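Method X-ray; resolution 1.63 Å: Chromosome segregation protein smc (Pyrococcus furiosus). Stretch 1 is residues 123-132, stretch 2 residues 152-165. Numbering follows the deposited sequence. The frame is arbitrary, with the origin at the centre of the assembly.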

ATOM      1  N   ILE B 123       4.845   6.618  -0.301  1.00 11.16           N
ATOM      2  CA  ILE B 123       5.046   7.896   0.363  1.00 12.46           C
ATOM      3  C   ILE B 123       6.285   7.802   1.232  1.00 11.70           C
ATOM      4  O   ILE B 123       6.422   6.848   1.997  1.00 13.55           O
ATOM      5  CB  ILE B 123       3.865   8.230   1.263  1.00 10.99           C
ATOM      6  CG1 ILE B 123       2.587   8.395   0.427  1.00 13.35           C
ATOM      7  CG2 ILE B 123       4.176   9.503   2.063  1.00 12.27           C
ATOM      8  CD1 ILE B 123       1.292   8.327   1.238  1.00 14.11           C
ATOM      9  N   THR B 124       7.196   8.764   1.103  1.00 12.27           N
ATOM     10  CA  THR B 124       8.493   8.655   1.790  1.00 11.41           C
ATOM     11  C   THR B 124       9.164  10.008   2.001  1.00 12.85           C
ATOM     12  O   THR B 124       8.956  10.943   1.223  1.00 13.36           O
ATOM     13  CB  THR B 124       9.453   7.728   1.012  1.00 12.03           C
ATOM     14  OG1 THR B 124      10.694   7.594   1.726  1.00 12.82           O
ATOM     15  CG2 THR B 124       9.734   8.279  -0.385  1.00 17.42           C
ATOM     16  N   LEU B 125       9.948  10.100   3.080  1.00 12.70           N
ATOM     17  CA  LEU B 125      10.765  11.278   3.363  1.00 14.58           C
ATOM     18  C   LEU B 125      12.240  10.946   3.121  1.00 14.33           C
ATOM     19  O   LEU B 125      13.124  11.778   3.378  1.00 16.44           O
ATOM     20  CB  LEU B 125      10.585  11.713   4.824  1.00 14.47           C
ATOM     21  CG  LEU B 125       9.194  12.182   5.244  1.00 20.93           C
ATOM     22  CD1 LEU B 125       9.245  12.776   6.641  1.00 19.03           C
ATOM     23  CD2 LEU B 125       8.644  13.175   4.235  1.00 23.95           C
ATOM     24  N   ARG B 126      12.507   9.744   2.608  1.00 12.43           N
ATOM     25  CA  ARG B 126      13.883   9.247   2.496  1.00 13.30           C
ATOM     26  C   ARG B 126      14.440   9.321   1.076  1.00 14.30           C
ATOM     27  O   ARG B 126      13.946   8.650   0.141  1.00 13.18           O
ATOM     28  CB  ARG B 126      13.987   7.804   2.999  1.00 14.36           C
ATOM     29  CG  ARG B 126      13.443   7.604   4.406  1.00 16.92           C
ATOM     30  CD  ARG B 126      14.362   8.256   5.463  1.00 17.25           C
ATOM     31  NE  ARG B 126      15.614   7.522   5.572  1.00 15.87           N
ATOM     32  CZ  ARG B 126      15.775   6.412   6.292  1.00 19.48           C
ATOM     33  NH1 ARG B 126      14.762   5.907   6.986  1.00 16.54           N
ATOM     34  NH2 ARG B 126      16.954   5.799   6.312  1.00 18.45           N
ATOM     35  N   ASP B 127      15.503  10.110   0.914  1.00 13.90           N
ATOM     36  CA  ASP B 127      16.178  10.198  -0.370  1.00 15.98           C
ATOM     37  C   ASP B 127      16.559   8.848  -0.975  1.00 14.57           C
ATOM     38  O   ASP B 127      16.379   8.646  -2.174  1.00 13.97           O
ATOM     39  CB  ASP B 127      17.392  11.145  -0.302  1.00 15.79           C
ATOM     40  CG  ASP B 127      18.341  10.837   0.860  1.00 20.26           C
ATOM     41  OD1 ASP B 127      18.365   9.710   1.395  1.00 24.23           O
ATOM     42  OD2 ASP B 127      19.098  11.756   1.233  1.00 30.38           O
ATOM     43  N   VAL B 128      17.075   7.920  -0.163  1.00 13.79           N
ATOM     44  CA  VAL B 128      17.528   6.640  -0.690  1.00 15.95           C
ATOM     45  C   VAL B 128      16.357   5.755  -1.113  1.00 13.63           C
ATOM     46  O   VAL B 128      16.554   4.797  -1.852  1.00 15.72           O
ATOM     47  CB  VAL B 128      18.452   5.888   0.294  1.00 17.30           C
ATOM     48  CG1 VAL B 128      19.714   6.679   0.511  1.00 21.50           C
ATOM     49  CG2 VAL B 128      17.769   5.681   1.614  1.00 15.51           C
HETATM   50  N   MSE B 129      15.153   6.078  -0.639  1.00 13.17           N
HETATM   51  CA  MSE B 129      13.953   5.401  -1.120  1.00 14.40           C
HETATM   52  C   MSE B 129      13.481   5.957  -2.461  1.00 14.63           C
HETATM   53  O   MSE B 129      13.073   5.169  -3.326  1.00 15.84           O
HETATM   54  CB  MSE B 129      12.800   5.501  -0.104  1.00 13.44           C
HETATM   55  CG  MSE B 129      11.464   4.909  -0.611  1.00 13.91           C
HETATM   56 SE   MSE B 129      11.503   2.977  -0.891  0.93 16.49          SE
HETATM   57  CE  MSE B 129      10.963   2.473   0.901  1.00 17.58           C
HETATM   58  N   MSE B 130      13.537   7.294  -2.590  1.00 16.50           N
HETATM   59  CA  MSE B 130      12.996   8.117  -3.695  1.00 17.78           C
HETATM   60  C   MSE B 130      13.812   8.057  -4.993  1.00 14.41           C
HETATM   61  O   MSE B 130      13.268   8.202  -6.090  1.00 13.61           O
HETATM   62  CB  MSE B 130      12.847   9.631  -3.223  1.00 20.74           C
HETATM   63  CG  MSE B 130      13.912  10.803  -3.750  1.00  0.00           C
HETATM   64 SE   MSE B 130      12.969  12.481  -3.532  0.13 27.76          SE
HETATM   65  CE  MSE B 130      11.389  12.000  -4.555  0.04 18.24           C
ATOM     66  N   ALA B 131      15.117   7.863  -4.855  1.00 13.13           N
ATOM     67  CA  ALA B 131      16.067   8.279  -5.890  1.00 15.64           C
ATOM     68  C   ALA B 131      15.834   7.676  -7.269  1.00 18.89           C
ATOM     69  O   ALA B 131      16.051   8.351  -8.288  1.00 20.73           O
ATOM     70  CB  ALA B 131      17.492   7.992  -5.423  1.00 16.00           C
ATOM     71  N   ASN B 132      15.429   6.409  -7.304  1.00 14.15           N
ATOM     72  CA  ASN B 132      15.205   5.713  -8.561  1.00 18.38           C
ATOM     73  C   ASN B 132      13.740   5.497  -8.916  1.00 15.45           C
ATOM     74  O   ASN B 132      13.425   4.627  -9.720  1.00 17.28           O
ATOM     75  CB  ASN B 132      15.927   4.363  -8.553  1.00 20.60           C
ATOM     76  CG  ASN B 132      17.428   4.515  -8.496  1.00 26.64           C
ATOM     77  OD1 ASN B 132      18.003   5.348  -9.196  1.00 30.81           O
ATOM     78  ND2 ASN B 132      18.074   3.711  -7.658  1.00 28.45           N
ATOM     79  N   SER B 152      10.993  16.975 -10.578  1.00 18.39           N
ATOM     80  CA  SER B 152      12.250  16.373 -11.007  1.00 17.85           C
ATOM     81  C   SER B 152      13.011  15.899  -9.776  1.00 18.76           C
ATOM     82  O   SER B 152      12.707  16.316  -8.648  1.00 19.16           O
ATOM     83  CB  SER B 152      13.100  17.414 -11.720  1.00 19.43           C
ATOM     84  OG  SER B 152      13.424  18.461 -10.824  1.00 22.76           O
ATOM     85  N   LEU B 153      14.008  15.046  -9.987  1.00 16.36           N
ATOM     86  CA  LEU B 153      14.831  14.556  -8.890  1.00 18.71           C
ATOM     87  C   LEU B 153      15.551  15.695  -8.164  1.00 21.69           C
ATOM     88  O   LEU B 153      15.600  15.728  -6.935  1.00 17.34           O
ATOM     89  CB  LEU B 153      15.841  13.526  -9.383  1.00 21.62           C
ATOM     90  CG  LEU B 153      16.747  12.971  -8.282  1.00 25.09           C
ATOM     91  CD1 LEU B 153      15.928  12.415  -7.128  1.00 26.11           C
ATOM     92  CD2 LEU B 153      17.667  11.888  -8.841  1.00 28.62           C
ATOM     93  N   GLU B 154      16.106  16.637  -8.920  1.00 20.25           N
ATOM     94  CA  GLU B 154      16.836  17.735  -8.298  1.00 22.44           C
ATOM     95  C   GLU B 154      15.935  18.537  -7.368  1.00 18.88           C
ATOM     96  O   GLU B 154      16.349  18.908  -6.267  1.00 21.58           O
ATOM     97  CB  GLU B 154      17.480  18.639  -9.361  1.00 25.17           C
ATOM     98  CG  GLU B 154      18.276  19.814  -8.804  1.00 30.23           C
ATOM     99  CD  GLU B 154      17.444  21.087  -8.699  0.72 24.11           C
ATOM    100  OE1 GLU B 154      16.471  21.232  -9.467  0.82 26.40           O
ATOM    101  OE2 GLU B 154      17.778  21.945  -7.856  0.37 25.34           O
ATOM    102  N   LYS B 155      14.700  18.791  -7.802  1.00 18.75           N
ATOM    103  CA  LYS B 155      13.760  19.548  -6.977  1.00 17.98           C
ATOM    104  C   LYS B 155      13.329  18.735  -5.758  1.00 17.63           C
ATOM    105  O   LYS B 155      13.219  19.270  -4.647  1.00 17.93           O
ATOM    106  CB  LYS B 155      12.528  19.966  -7.777  1.00 22.28           C
ATOM    107  CG  LYS B 155      12.751  21.160  -8.710  1.00 26.58           C
ATOM    108  CD  LYS B 155      11.437  21.625  -9.320  1.00 33.53           C
ATOM    109  N   ALA B 156      13.065  17.449  -5.972  1.00 16.88           N
ATOM    110  CA  ALA B 156      12.632  16.599  -4.865  1.00 16.96           C
ATOM    111  C   ALA B 156      13.719  16.512  -3.802  1.00 18.88           C
ATOM    112  O   ALA B 156      13.422  16.490  -2.604  1.00 16.69           O
ATOM    113  CB  ALA B 156      12.253  15.218  -5.357  1.00 17.18           C
HETATM  114  N   MSE B 157      14.977  16.460  -4.236  1.00 18.70           N
HETATM  115  CA  MSE B 157      16.093  16.383  -3.292  1.00 19.86           C
HETATM  116  C   MSE B 157      16.191  17.622  -2.409  1.00 20.59           C
HETATM  117  O   MSE B 157      16.463  17.516  -1.213  1.00 18.99           O
HETATM  118  CB  MSE B 157      17.420  16.134  -4.014  1.00 20.14           C
HETATM  119  CG  MSE B 157      17.517  14.750  -4.609  1.00 23.99           C
HETATM  120 SE   MSE B 157      17.542  13.380  -3.224  0.64 27.59          SE
HETATM  121  CE  MSE B 157      15.704  13.433  -2.622  0.12 22.34           C
ATOM    122  N   LYS B 158      15.987  18.793  -2.999  1.00 19.10           N
ATOM    123  CA  LYS B 158      15.981  20.025  -2.223  1.00 21.21           C
ATOM    124  C   LYS B 158      14.861  19.991  -1.191  1.00 22.94           C
ATOM    125  O   LYS B 158      15.036  20.410  -0.047  1.00 21.73           O
ATOM    126  CB  LYS B 158      15.811  21.240  -3.134  1.00 22.66           C
ATOM    127  CG  LYS B 158      17.002  21.527  -4.019  1.00 27.79           C
ATOM    128  N   ILE B 159      13.705  19.484  -1.602  1.00 18.70           N
ATOM    129  CA  ILE B 159      12.556  19.409  -0.711  1.00 18.55           C
ATOM    130  C   ILE B 159      12.838  18.496   0.479  1.00 19.45           C
ATOM    131  O   ILE B 159      12.468  18.805   1.605  1.00 22.22           O
ATOM    132  CB  ILE B 159      11.288  18.957  -1.466  1.00 19.17           C
ATOM    133  CG1 ILE B 159      10.670  20.160  -2.186  1.00 21.22           C
ATOM    134  CG2 ILE B 159      10.289  18.350  -0.498  1.00 18.60           C
ATOM    135  CD1 ILE B 159       9.817  19.811  -3.396  1.00 22.19           C
ATOM    136  N   LEU B 160      13.492  17.370   0.219  1.00 19.26           N
ATOM    137  CA  LEU B 160      13.808  16.423   1.280  1.00 16.98           C
ATOM    138  C   LEU B 160      14.893  16.987   2.184  1.00 21.57           C
ATOM    139  O   LEU B 160      14.887  16.758   3.383  1.00 19.55           O
ATOM    140  CB  LEU B 160      14.218  15.054   0.708  1.00 17.37           C
ATOM    141  CG  LEU B 160      13.091  14.224   0.095  1.00 19.26           C
ATOM    142  CD1 LEU B 160      13.582  12.822  -0.222  1.00 20.19           C
ATOM    143  CD2 LEU B 160      11.916  14.159   1.047  1.00 18.32           C
ATOM    144  N   GLU B 161      15.824  17.736   1.605  1.00 20.18           N
ATOM    145  CA  GLU B 161      16.883  18.344   2.402  1.00 22.91           C
ATOM    146  C   GLU B 161      16.290  19.277   3.455  1.00 23.06           C
ATOM    147  O   GLU B 161      16.733  19.288   4.610  1.00 23.10           O
ATOM    148  CB  GLU B 161      17.866  19.094   1.501  1.00 26.36           C
ATOM    149  CG  GLU B 161      19.311  18.952   1.927  1.00 34.45           C
ATOM    150  CD  GLU B 161      19.785  17.509   1.927  0.61 29.08           C
ATOM    151  OE1 GLU B 161      20.306  17.051   2.966  0.33 30.87           O
ATOM    152  OE2 GLU B 161      19.640  16.827   0.892  0.28 29.23           O
ATOM    153  N   GLU B 162      15.280  20.046   3.057  1.00 20.41           N
ATOM    154  CA  GLU B 162      14.611  20.981   3.960  1.00 23.62           C
ATOM    155  C   GLU B 162      13.835  20.260   5.056  1.00 25.86           C
ATOM    156  O   GLU B 162      13.781  20.711   6.202  1.00 26.72           O
ATOM    157  CB  GLU B 162      13.672  21.896   3.177  1.00 23.11           C
ATOM    158  CG  GLU B 162      14.389  22.834   2.236  1.00 25.28           C
ATOM    159  N   ILE B 163      13.229  19.134   4.699  1.00 20.13           N
ATOM    160  CA  ILE B 163      12.503  18.330   5.671  1.00 21.42           C
ATOM    161  C   ILE B 163      13.432  17.703   6.718  1.00 26.71           C
ATOM    162  O   ILE B 163      13.125  17.715   7.916  1.00 27.19           O
ATOM    163  CB  ILE B 163      11.692  17.235   4.953  1.00 22.51           C
ATOM    164  CG1 ILE B 163      10.529  17.876   4.187  1.00 23.14           C
ATOM    165  CG2 ILE B 163      11.196  16.181   5.946  1.00 23.09           C
ATOM    166  CD1 ILE B 163       9.937  16.967   3.133  1.00 22.94           C
ATOM    167  N   ARG B 164      14.563  17.160   6.272  1.00 23.63           N
ATOM    168  CA  ARG B 164      15.482  16.462   7.169  1.00 24.41           C
ATOM    169  C   ARG B 164      16.149  17.430   8.148  1.00 29.13           C
ATOM    170  O   ARG B 164      16.712  17.010   9.162  1.00 30.63           O
ATOM    171  CB  ARG B 164      16.557  15.711   6.375  1.00 26.37           C
ATOM    172  CG  ARG B 164      16.054  14.593   5.454  1.00 28.57           C
ATOM    173  CD  ARG B 164      15.684  13.314   6.213  1.00 28.65           C
ATOM    174  NE  ARG B 164      16.804  12.736   6.963  1.00 29.13           N
ATOM    175  CZ  ARG B 164      17.568  11.732   6.539  1.00 28.48           C
ATOM    176  NH1 ARG B 164      17.363  11.181   5.347  1.00 24.82           N
ATOM    177  NH2 ARG B 164      18.548  11.277   7.311  1.00 28.88           N
ATOM    178  N   LYS B 165      16.083  18.723   7.845  1.00 26.67           N
ATOM    179  CA  LYS B 165      16.699  19.732   8.707  1.00 32.55           C
ATOM    180  C   LYS B 165      15.936  19.951  10.010  1.00 34.48           C
ATOM    181  O   LYS B 165      16.502  20.427  10.996  1.00 34.09           O
ATOM    182  CB  LYS B 165      16.820  21.065   7.977  1.00 32.01           C
ATOM    183  CG  LYS B 165      18.197  21.343   7.428  1.00 37.47           C
TER
HETATM  184  O   HOH W   1      15.889  11.985   3.039  1.00 15.50           O
HETATM  185  O   HOH W   2      17.648   8.551   3.725  1.00 23.19           O

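At the heart of this contact a single side chain does the work of a knob. Met-130, a selenomethionine, points its CA-to-CB bond toward the helix of the second stretch and sits in a hole formed by Leu-153, Ala-156, Met-157 and Leu-160, residues that repeat along one face of that helix at the spacing of its turns. The selenium carries the tightest contacts: SE of Met-130 lies 3.4 Å from CB of Ala-156, 3.4 Å from CD1 of Leu-160 and 3.0 Å from CE of Met-157. The last is very short for an apolar pair. Ala-156 forms the floor with only a methyl group, so the large selenium can come close to the helix. The chi1 of Met-130, 106°, lies between the usual wells, so this snug fit is made by a side chain in an uncommon conformation.

Leu-160 serves the next turn as well. Its CA is 6.3 Å from CA of Leu-125, the closest of the backbone pairings, and its two methyls reach the bend that leads into the first helix: CD2 of Leu-160 approaches O of Leu-125 at 3.5 Å, while CD1 lies 3.5 Å from N of Asp-127. One branched side chain thus packs against both selenium and main chain. Farther along, CD1 of Leu-125 meets CG2 of Ile-163 at 4.0 Å, extending the apolar strip. In the other direction the register runs through Asp-127 with Met-157 to Ala-131 with Leu-153, where CD2 of Leu-153 lies 3.9 Å from O of Ala-131 and the packing thins toward solvent. Met-157 also turns its end inward, its CE 3.7 Å from CB of Asp-127, so the aliphatic base of an acidic residue shares in the apolar surface.

Each backbone is organised locally. Arg-126 occupies the N-cap position of the short first helix, and its O accepts from N of Met-129 at 2.9 Å; its own N donates to OG1 of Thr-124 at 2.9 Å, steadying the approach to the turn. On the longer helix, OG of Ser-152 caps the start by accepting from N of Lys-155 at 3.3 Å.

No direct hydrogen bond crosses between the stretches; the polar edge is joined by water. Water 1 donates to O of Leu-125 (2.8 Å) and accepts from N of Asp-127 (2.9 Å) and from NH1 of Arg-164 (2.9 Å), so main-chain groups at the start of the first helix are tied to a side chain of the second. Water 2 accepts from NE of Arg-126 at 2.9 Å and from NH1 of Arg-164 at 3.1 Å, and lies 2.7 Å from OD1 of Asp-127, within hydrogen-bonding distance. This arrangement tempers a like-charge approach, NE of Arg-126 to NH1 of Arg-164 at 4.1 Å, with the carboxylate nearby. OD1 of Asp-127 stands 4.3 Å from NH1 of Arg-164, near the guanidinium plane but beyond salt-bridge range. The rule to read is a close-packed knob inside and shared waters at the polar edge.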